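Local structure of malonyl CoA-acyl carrier protein transacylase (Mycobacterium tuberculosis, 2QC3) at residues A[15-19]-A[63-67]. The protein catalyses transfer of the malonyl group from malonyl-CoA to holo-acyl carrier protein, supplying malonyl-ACP for fatty acid biosynthesis. Sequence-based numbering, arbitrary orientation.
Sequences EGMLS and LIVAA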
loop_
_atom_site.group_PDB
_atom_site.type_symbol
_atom_site.label_atom_id
_atom_site.label_comp_id
_atom_site.label_asym_id
_atom_site.label_seq_id
_atom_site.Cartn_x
_atom_site.Cartn_y
_atom_site.Cartn_z
ATOM N N GLU A 15 -7.657 13.118 -7.235
ATOM C CA GLU A 15 -7.135 14.236 -8.014
ATOM C C GLU A 15 -6.646 15.369 -7.113
ATOM O O GLU A 15 -7.243 15.655 -6.072
ATOM C CB GLU A 15 -8.200 14.749 -8.994
ATOM C CG GLU A 15 -9.564 15.017 -8.378
ATOM C CD GLU A 15 -10.615 15.369 -9.424
ATOM O OE1 GLU A 15 -10.899 14.526 -10.305
ATOM O OE2 GLU A 15 -11.157 16.494 -9.364
ATOM N N GLY A 16 -5.542 15.993 -7.511
ATOM C CA GLY A 16 -4.974 17.084 -6.738
ATOM C C GLY A 16 -4.339 16.653 -5.428
ATOM O O GLY A 16 -3.991 17.497 -4.603
ATOM N N MET A 17 -4.175 15.346 -5.236
ATOM C CA MET A 17 -3.587 14.815 -4.006
ATOM C C MET A 17 -2.191 15.354 -3.675
ATOM O O MET A 17 -1.789 15.369 -2.511
ATOM C CB MET A 17 -3.550 13.283 -4.061
ATOM C CG MET A 17 -2.759 12.709 -5.228
ATOM S SD MET A 17 -2.872 10.906 -5.336
ATOM C CE MET A 17 -1.569 10.432 -4.208
ATOM N N LEU A 18 -1.452 15.797 -4.687
ATOM C CA LEU A 18 -0.109 16.322 -4.460
ATOM C C LEU A 18 -0.052 17.842 -4.322
ATOM O O LEU A 18 0.958 18.388 -3.876
ATOM C CB LEU A 18 0.827 15.907 -5.596
ATOM C CG LEU A 18 1.206 14.436 -5.738
ATOM C CD1 LEU A 18 2.264 14.302 -6.825
ATOM C CD2 LEU A 18 1.737 13.911 -4.413
ATOM N N SER A 19 -1.130 18.520 -4.709
ATOM C CA SER A 19 -1.181 19.981 -4.640
ATOM C C SER A 19 -0.690 20.560 -3.321
ATOM O O SER A 19 0.228 21.378 -3.294
ATOM C CB SER A 19 -2.602 20.474 -4.909
ATOM O OG SER A 19 -2.979 20.178 -6.237
ATOM N N LEU A 63 2.207 7.281 -8.038
ATOM C CA LEU A 63 1.647 8.534 -7.551
ATOM C C LEU A 63 1.418 8.436 -6.044
ATOM O O LEU A 63 1.763 9.350 -5.290
ATOM C CB LEU A 63 0.332 8.821 -8.279
ATOM C CG LEU A 63 -0.293 10.215 -8.161
ATOM C CD1 LEU A 63 0.693 11.275 -8.643
ATOM C CD2 LEU A 63 -1.574 10.254 -8.994
ATOM N N ILE A 64 0.842 7.320 -5.606
ATOM C CA ILE A 64 0.593 7.103 -4.186
ATOM C C ILE A 64 1.902 7.049 -3.406
ATOM O O ILE A 64 2.016 7.653 -2.338
ATOM C CB ILE A 64 -0.199 5.801 -3.946
ATOM C CG1 ILE A 64 -1.625 5.969 -4.476
ATOM C CG2 ILE A 64 -0.231 5.458 -2.448
ATOM C CD1 ILE A 64 -2.415 4.679 -4.521
ATOM N N VAL A 65 2.887 6.326 -3.935
ATOM C CA VAL A 65 4.185 6.225 -3.280
ATOM C C VAL A 65 4.836 7.606 -3.247
ATOM O O VAL A 65 5.459 7.978 -2.255
ATOM C CB VAL A 65 5.125 5.218 -4.015
ATOM C CG1 VAL A 65 6.545 5.329 -3.470
ATOM C CG2 VAL A 65 4.617 3.793 -3.820
ATOM N N ALA A 66 4.678 8.370 -4.330
ATOM C CA ALA A 66 5.254 9.716 -4.403
ATOM C C ALA A 66 4.662 10.627 -3.317
ATOM O O ALA A 66 5.388 11.352 -2.639
ATOM C CB ALA A 66 5.008 10.326 -5.795
ATOM N N ALA A 67 3.345 10.585 -3.161
ATOM C CA ALA A 67 2.666 11.397 -2.156
ATOM C C ALA A 67 3.170 11.006 -0.772
ATOM O O ALA A 67 3.462 11.864 0.070
ATOM C CB ALA A 67 1.164 11.181 -2.237
#
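M17 and L18 meet one face of helix 57-77 through apolar contacts, at L63 and A67. M17 SD lies 3.9 Å from CG of L63, and the two side chains pass at a slant. The methyl CE of M17 turns off the line of the chain, with chi3 at -85°, and settles between successive helix turns. There M17 CE sits 3.5 Å from CB of A67, a tight carbon pair, and 3.7 Å from the carbonyl O of L63. L63 O accepts the helical bond from A67 N, at 2.9 Å. The methyl makes only a van der Waals contact with it. M17 CE also touches I64. L18 divides its branches between L63 and A67. L18 CD2 rests on A67, 3.5 Å from its CB, while L18 CD1 meets CD1 of L63 at 3.9 Å.

G16 to S19 form a type I beta turn, closed by S19 N to G16 O at 3.0 Å. M17 and L18 are its two central residues. M17 points its CB at the helix, while L18 reaches it with the end of its side chain.

P271 also packs on M17 and A67, and I31 of helix 27-37 on L18. The contact is buried apolar packing in the acyltransferase fold of the FabD family. It joins the loop after strand 2-7 to helix 57-77, with the I64 side chain about 8 Å from that of S92, the probable active-site serine.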